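Local coordinates for adapter protein mecA 2 (Bacillus subtilis, PDB 3JTN), which acts as an adaptor that recognises unfolded and aggregated proteins and, separately, ComK, and targets them to the ClpC protease, its C-terminal domain being the part that interacts with ClpC, at residues D2-L16 with V30-L44. Sequence-based numbering, arbitrary orientation.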
loop_
_atom_site.group_PDB
_atom_site.type_symbol
_atom_site.label_atom_id
_atom_site.label_comp_id
_atom_site.label_asym_id
_atom_site.label_seq_id
_atom_site.Cartn_x
_atom_site.Cartn_y
_atom_site.Cartn_z
ATOM N N ASP A 2 9.009 1.198 6.226
ATOM C CA ASP A 2 9.666 2.340 5.598
ATOM C C ASP A 2 9.189 2.470 4.158
ATOM O O ASP A 2 9.798 3.183 3.353
ATOM C CB ASP A 2 11.185 2.153 5.579
ATOM C CG ASP A 2 11.703 1.310 6.742
ATOM O OD1 ASP A 2 12.941 1.199 6.875
ATOM O OD2 ASP A 2 10.897 0.760 7.523
ATOM N N ILE A 3 8.111 1.757 3.840
ATOM C CA ILE A 3 7.651 1.626 2.466
ATOM C C ILE A 3 6.348 2.373 2.241
ATOM O O ILE A 3 5.365 2.128 2.933
ATOM C CB ILE A 3 7.385 0.170 2.108
ATOM C CG1 ILE A 3 8.428 -0.739 2.731
ATOM C CG2 ILE A 3 7.318 -0.012 0.595
ATOM C CD1 ILE A 3 8.316 -2.173 2.267
ATOM N N ILE A 4 6.339 3.262 1.253
ATOM C CA ILE A 4 5.132 3.969 0.868
ATOM C C ILE A 4 5.169 4.149 -0.634
ATOM O O ILE A 4 6.123 4.714 -1.176
ATOM C CB ILE A 4 5.056 5.369 1.500
ATOM C CG1 ILE A 4 5.312 5.301 3.004
ATOM C CG2 ILE A 4 3.711 6.006 1.230
ATOM C CD1 ILE A 4 5.209 6.648 3.713
ATOM N N TYR A 5 4.133 3.671 -1.311
ATOM C CA TYR A 5 4.028 3.890 -2.739
ATOM C C TYR A 5 2.819 4.747 -3.032
ATOM O O TYR A 5 1.813 4.647 -2.343
ATOM C CB TYR A 5 3.966 2.556 -3.493
ATOM C CG TYR A 5 5.320 2.139 -4.006
ATOM C CD1 TYR A 5 5.516 1.832 -5.345
ATOM C CD2 TYR A 5 6.416 2.092 -3.154
ATOM C CE1 TYR A 5 6.757 1.467 -5.816
ATOM C CE2 TYR A 5 7.668 1.727 -3.617
ATOM C CZ TYR A 5 7.834 1.424 -4.951
ATOM O OH TYR A 5 9.073 1.055 -5.427
ATOM N N GLN A 6 2.934 5.624 -4.021
ATOM C CA GLN A 6 1.768 6.338 -4.495
ATOM C C GLN A 6 1.197 5.538 -5.648
ATOM O O GLN A 6 1.899 4.746 -6.280
ATOM C CB GLN A 6 2.115 7.767 -4.916
ATOM C CG GLN A 6 3.074 7.901 -6.070
ATOM C CD GLN A 6 3.456 9.353 -6.311
ATOM O OE1 GLN A 6 4.576 9.654 -6.727
ATOM N NE2 GLN A 6 2.533 10.263 -6.024
ATOM N N PHE A 7 -0.081 5.736 -5.918
ATOM C CA PHE A 7 -0.752 4.938 -6.927
ATOM C C PHE A 7 -1.549 5.810 -7.875
ATOM O O PHE A 7 -2.104 6.833 -7.477
ATOM C CB PHE A 7 -1.611 3.859 -6.263
ATOM C CG PHE A 7 -0.796 2.820 -5.557
ATOM C CD1 PHE A 7 -0.369 1.681 -6.228
ATOM C CD2 PHE A 7 -0.408 3.003 -4.239
ATOM C CE1 PHE A 7 0.408 0.740 -5.588
ATOM C CE2 PHE A 7 0.368 2.062 -3.593
ATOM C CZ PHE A 7 0.777 0.933 -4.260
ATOM N N HIS A 8 -1.558 5.430 -9.146
ATOM C CA HIS A 8 -2.265 6.208 -10.139
ATOM C C HIS A 8 -3.741 6.254 -9.756
ATOM O O HIS A 8 -4.327 7.329 -9.635
ATOM C CB HIS A 8 -2.069 5.605 -11.527
ATOM C CG HIS A 8 -2.964 6.201 -12.562
ATOM N ND1 HIS A 8 -2.926 7.538 -12.893
ATOM C CD2 HIS A 8 -3.932 5.647 -13.328
ATOM C CE1 HIS A 8 -3.831 7.783 -13.825
ATOM N NE2 HIS A 8 -4.453 6.653 -14.107
ATOM N N SER A 9 -4.328 5.081 -9.542
ATOM C CA SER A 9 -5.707 4.996 -9.083
ATOM C C SER A 9 -5.853 3.955 -7.986
ATOM O O SER A 9 -4.978 3.108 -7.810
ATOM C CB SER A 9 -6.646 4.659 -10.244
ATOM O OG SER A 9 -6.231 3.479 -10.897
ATOM N N PHE A 10 -6.960 4.017 -7.251
ATOM C CA PHE A 10 -7.217 3.046 -6.197
ATOM C C PHE A 10 -7.289 1.624 -6.758
ATOM O O PHE A 10 -7.058 0.650 -6.045
ATOM C CB PHE A 10 -8.505 3.377 -5.436
ATOM C CG PHE A 10 -8.758 2.462 -4.272
ATOM C CD1 PHE A 10 -8.182 2.714 -3.040
ATOM C CD2 PHE A 10 -9.533 1.326 -4.422
ATOM C CE1 PHE A 10 -8.393 1.863 -1.978
ATOM C CE2 PHE A 10 -9.746 0.469 -3.357
ATOM C CZ PHE A 10 -9.174 0.738 -2.137
ATOM N N GLU A 11 -7.606 1.503 -8.042
ATOM C CA GLU A 11 -7.650 0.192 -8.674
ATOM C C GLU A 11 -6.277 -0.482 -8.707
ATOM O O GLU A 11 -6.182 -1.705 -8.620
ATOM C CB GLU A 11 -8.250 0.274 -10.082
ATOM C CG GLU A 11 -9.767 0.282 -10.091
ATOM C CD GLU A 11 -10.340 0.357 -11.493
ATOM O OE1 GLU A 11 -9.622 0.812 -12.411
ATOM O OE2 GLU A 11 -11.509 -0.038 -11.677
ATOM N N ASP A 12 -5.214 0.305 -8.840
ATOM C CA ASP A 12 -3.873 -0.269 -8.833
ATOM C C ASP A 12 -3.596 -0.858 -7.457
ATOM O O ASP A 12 -2.819 -1.801 -7.318
ATOM C CB ASP A 12 -2.823 0.780 -9.210
ATOM C CG ASP A 12 -2.903 1.193 -10.680
ATOM O OD1 ASP A 12 -2.927 0.292 -11.553
ATOM O OD2 ASP A 12 -2.934 2.414 -10.967
ATOM N N ILE A 13 -4.251 -0.309 -6.438
ATOM C CA ILE A 13 -4.121 -0.850 -5.088
ATOM C C ILE A 13 -4.971 -2.093 -4.964
ATOM O O ILE A 13 -4.591 -3.031 -4.286
ATOM C CB ILE A 13 -4.497 0.175 -3.993
ATOM C CG1 ILE A 13 -3.584 1.408 -4.072
ATOM C CG2 ILE A 13 -4.365 -0.445 -2.595
ATOM C CD1 ILE A 13 -3.770 2.383 -2.893
ATOM N N ILE A 14 -6.117 -2.130 -5.643
ATOM C CA ILE A 14 -6.952 -3.325 -5.566
ATOM C C ILE A 14 -6.225 -4.479 -6.226
ATOM O O ILE A 14 -6.141 -5.580 -5.684
ATOM C CB ILE A 14 -8.331 -3.112 -6.199
ATOM C CG1 ILE A 14 -9.223 -2.321 -5.242
ATOM C CG2 ILE A 14 -8.984 -4.451 -6.510
ATOM C CD1 ILE A 14 -10.412 -1.687 -5.905
ATOM N N GLN A 15 -5.672 -4.202 -7.395
ATOM C CA GLN A 15 -4.918 -5.176 -8.154
ATOM C C GLN A 15 -3.665 -5.616 -7.390
ATOM O O GLN A 15 -3.408 -6.801 -7.196
ATOM C CB GLN A 15 -4.537 -4.533 -9.481
ATOM C CG GLN A 15 -5.702 -4.464 -10.466
ATOM C CD GLN A 15 -5.404 -3.604 -11.684
ATOM O OE1 GLN A 15 -4.609 -2.664 -11.622
ATOM N NE2 GLN A 15 -6.060 -3.913 -12.799
ATOM N N LEU A 16 -2.876 -4.645 -6.958
ATOM C CA LEU A 16 -1.757 -4.922 -6.075
ATOM C C LEU A 16 -2.145 -5.879 -4.961
ATOM O O LEU A 16 -1.416 -6.817 -4.647
ATOM C CB LEU A 16 -1.265 -3.613 -5.467
ATOM C CG LEU A 16 -0.347 -3.733 -4.261
ATOM C CD1 LEU A 16 0.966 -4.364 -4.661
ATOM C CD2 LEU A 16 -0.117 -2.355 -3.691
ATOM N N VAL A 30 -3.655 2.187 3.682
ATOM C CA VAL A 30 -3.949 3.047 2.548
ATOM C C VAL A 30 -4.305 4.443 3.017
ATOM O O VAL A 30 -5.189 4.609 3.853
ATOM C CB VAL A 30 -5.122 2.501 1.713
ATOM C CG1 VAL A 30 -5.512 3.501 0.625
ATOM C CG2 VAL A 30 -4.761 1.146 1.117
ATOM N N TYR A 31 -3.611 5.436 2.468
ATOM C CA TYR A 31 -3.935 6.833 2.710
ATOM C C TYR A 31 -4.429 7.487 1.432
ATOM O O TYR A 31 -4.045 7.083 0.346
ATOM C CB TYR A 31 -2.702 7.598 3.181
ATOM C CG TYR A 31 -2.153 7.142 4.504
ATOM C CD1 TYR A 31 -2.701 7.593 5.699
ATOM C CD2 TYR A 31 -1.076 6.271 4.562
ATOM C CE1 TYR A 31 -2.190 7.179 6.926
ATOM C CE2 TYR A 31 -0.556 5.853 5.779
ATOM C CZ TYR A 31 -1.118 6.309 6.958
ATOM O OH TYR A 31 -0.599 5.889 8.169
ATOM N N HIS A 32 -5.275 8.505 1.571
ATOM C CA HIS A 32 -5.607 9.364 0.442
ATOM C C HIS A 32 -5.087 10.749 0.753
ATOM O O HIS A 32 -5.437 11.340 1.766
ATOM C CB HIS A 32 -7.114 9.415 0.173
ATOM C CG HIS A 32 -7.478 10.277 -0.995
ATOM N ND1 HIS A 32 -7.318 9.866 -2.301
ATOM C CD2 HIS A 32 -7.983 11.531 -1.056
ATOM C CE1 HIS A 32 -7.715 10.827 -3.116
ATOM N NE2 HIS A 32 -8.123 11.849 -2.385
ATOM N N TYR A 33 -4.242 11.264 -0.120
ATOM C CA TYR A 33 -3.634 12.555 0.113
ATOM C C TYR A 33 -3.390 13.241 -1.221
ATOM O O TYR A 33 -2.874 12.628 -2.153
ATOM C CB TYR A 33 -2.328 12.385 0.902
ATOM C CG TYR A 33 -1.533 13.658 1.049
ATOM C CD1 TYR A 33 -1.897 14.627 1.979
ATOM C CD2 TYR A 33 -0.423 13.899 0.252
ATOM C CE1 TYR A 33 -1.176 15.792 2.110
ATOM C CE2 TYR A 33 0.308 15.068 0.375
ATOM C CZ TYR A 33 -0.074 16.008 1.306
ATOM O OH TYR A 33 0.653 17.170 1.431
ATOM N N ASP A 34 -3.784 14.507 -1.319
ATOM C CA ASP A 34 -3.535 15.279 -2.529
ATOM C C ASP A 34 -4.098 14.575 -3.772
ATOM O O ASP A 34 -3.445 14.522 -4.815
ATOM C CB ASP A 34 -2.030 15.519 -2.693
ATOM C CG ASP A 34 -1.715 16.782 -3.472
ATOM O OD1 ASP A 34 -2.330 17.835 -3.187
ATOM O OD2 ASP A 34 -0.835 16.720 -4.363
ATOM N N GLY A 35 -5.304 14.028 -3.657
ATOM C CA GLY A 35 -5.942 13.374 -4.789
ATOM C C GLY A 35 -5.279 12.087 -5.256
ATOM O O GLY A 35 -5.534 11.609 -6.366
ATOM N N GLN A 36 -4.419 11.517 -4.419
ATOM C CA GLN A 36 -3.840 10.217 -4.733
ATOM C C GLN A 36 -3.935 9.271 -3.559
ATOM O O GLN A 36 -4.038 9.693 -2.413
ATOM C CB GLN A 36 -2.383 10.341 -5.192
ATOM C CG GLN A 36 -2.227 10.460 -6.696
ATOM C CD GLN A 36 -0.822 10.140 -7.162
ATOM O OE1 GLN A 36 0.023 9.715 -6.374
ATOM N NE2 GLN A 36 -0.567 10.329 -8.453
ATOM N N TYR A 37 -3.898 7.984 -3.865
ATOM C CA TYR A 37 -3.869 6.941 -2.859
ATOM C C TYR A 37 -2.441 6.503 -2.585
ATOM O O TYR A 37 -1.623 6.385 -3.493
ATOM C CB TYR A 37 -4.689 5.740 -3.330
ATOM C CG TYR A 37 -6.151 6.023 -3.298
ATOM C CD1 TYR A 37 -6.858 5.929 -2.106
ATOM C CD2 TYR A 37 -6.817 6.441 -4.437
ATOM C CE1 TYR A 37 -8.182 6.203 -2.050
ATOM C CE2 TYR A 37 -8.158 6.728 -4.399
ATOM C CZ TYR A 37 -8.832 6.605 -3.201
ATOM O OH TYR A 37 -10.159 6.877 -3.139
ATOM N N PHE A 38 -2.149 6.241 -1.325
ATOM C CA PHE A 38 -0.835 5.765 -0.951
ATOM C C PHE A 38 -0.997 4.515 -0.132
ATOM O O PHE A 38 -1.935 4.386 0.654
ATOM C CB PHE A 38 -0.086 6.831 -0.135
ATOM C CG PHE A 38 0.125 8.113 -0.880
ATOM C CD1 PHE A 38 1.355 8.410 -1.444
ATOM C CD2 PHE A 38 -0.907 9.019 -1.024
ATOM C CE1 PHE A 38 1.553 9.590 -2.128
ATOM C CE2 PHE A 38 -0.716 10.202 -1.707
ATOM C CZ PHE A 38 0.512 10.489 -2.266
ATOM N N LEU A 39 -0.076 3.591 -0.316
ATOM C CA LEU A 39 -0.043 2.416 0.518
ATOM C C LEU A 39 1.237 2.439 1.309
ATOM O O LEU A 39 2.313 2.736 0.784
ATOM C CB LEU A 39 -0.118 1.147 -0.317
ATOM C CG LEU A 39 -0.092 -0.174 0.447
ATOM C CD1 LEU A 39 -1.428 -0.489 1.074
ATOM C CD2 LEU A 39 0.292 -1.274 -0.509
ATOM N N SER A 40 1.110 2.133 2.586
ATOM C CA SER A 40 2.258 2.033 3.456
ATOM C C SER A 40 2.239 0.614 3.937
ATOM O O SER A 40 1.180 0.104 4.303
ATOM C CB SER A 40 2.106 2.974 4.648
ATOM O OG SER A 40 2.982 2.588 5.694
ATOM N N LEU A 41 3.395 -0.034 3.908
ATOM C CA LEU A 41 3.528 -1.380 4.438
ATOM C C LEU A 41 4.568 -1.329 5.539
ATOM O O LEU A 41 5.559 -0.604 5.433
ATOM C CB LEU A 41 3.971 -2.365 3.348
ATOM C CG LEU A 41 3.004 -2.691 2.211
ATOM C CD1 LEU A 41 3.689 -3.603 1.218
ATOM C CD2 LEU A 41 1.720 -3.333 2.720
ATOM N N GLU A 42 4.337 -2.095 6.596
ATOM C CA GLU A 42 5.239 -2.119 7.733
ATOM C C GLU A 42 5.812 -3.520 7.880
ATOM O O GLU A 42 7.004 -3.693 8.141
ATOM C CB GLU A 42 4.501 -1.724 9.012
ATOM C CG GLU A 42 3.542 -2.791 9.519
ATOM C CD GLU A 42 3.446 -2.835 11.035
ATOM O OE1 GLU A 42 2.321 -3.027 11.550
ATOM O OE2 GLU A 42 4.493 -2.684 11.705
ATOM N N ASP A 43 4.952 -4.522 7.724
ATOM C CA ASP A 43 5.391 -5.904 7.807
ATOM C C ASP A 43 5.471 -6.484 6.407
ATOM O O ASP A 43 4.498 -6.452 5.654
ATOM C CB ASP A 43 4.457 -6.741 8.685
ATOM C CG ASP A 43 5.069 -8.075 9.077
ATOM O OD1 ASP A 43 6.158 -8.412 8.563
ATOM O OD2 ASP A 43 4.464 -8.788 9.903
ATOM N N LEU A 44 6.644 -6.989 6.060
ATOM C CA LEU A 44 6.869 -7.587 4.749
ATOM C C LEU A 44 6.768 -9.114 4.775
ATOM O O LEU A 44 7.246 -9.794 3.871
ATOM C CB LEU A 44 8.229 -7.150 4.200
ATOM C CG LEU A 44 8.388 -5.641 4.027
ATOM C CD1 LEU A 44 8.983 -5.028 5.277
ATOM C CD2 LEU A 44 9.260 -5.345 2.842
#
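Tyr-37 presents one ring face to Phe-10: CB of Phe-10 sits over that face, 3.8 Å from the Tyr-37 ring centroid. With CG anti to the backbone N (chi1 -176°), the Phe-10 ring turns its edge, CD1 foremost, to the face that its CB already covers, an edge-to-face pair with planes at 67°. ND1 of His-32 covers the opposite face of Tyr-37, and CD1 of Ile-13 packs against CB of Tyr-37 at 3.5 Å. The Leu-39 side chain, on the same sheet face, lies between Phe-7 and Leu-16; CE2 of Phe-7 approaches its CB to 3.4 Å, while CD2 of Leu-16 meets CD2 of Leu-39 tip to tip, tightly. Near the other end, Ile-3 forms a hydrogen-bonded antiparallel pair with Leu-41, their CB atoms 4.4 Å apart. CD1 of Ile-3 meets CD2 of Leu-44 tip to tip at 3.4 Å, and Leu-56 of helix 49-59 also touches Ile-3. The backbones of strands 3-7 and 36-41 pair antiparallel at the middle of the sheet: Tyr-5 and Leu-39 exchange two N-H···O bonds, and Leu-41 N donates to Ile-3 O. On the reverse face, the ring of Phe-38 brings CE1 to 3.4 Å from CB of Gln-6. NE2 of Gln-6 donates to OE1 of Gln-36 at 2.6 Å, a short but bent bond (137° at the hydrogen) between amides whose planes are 70° apart. A leucine in place of Gln-36 would probably leave the Gln-6 amide without this acceptor and freer to turn. Both faces of this MecA C-terminal domain sheet thus carry apolar packing, one with helix 10-22, the other with helix 67-73, where the amide bond is a polar addition near the type I' hairpin turn.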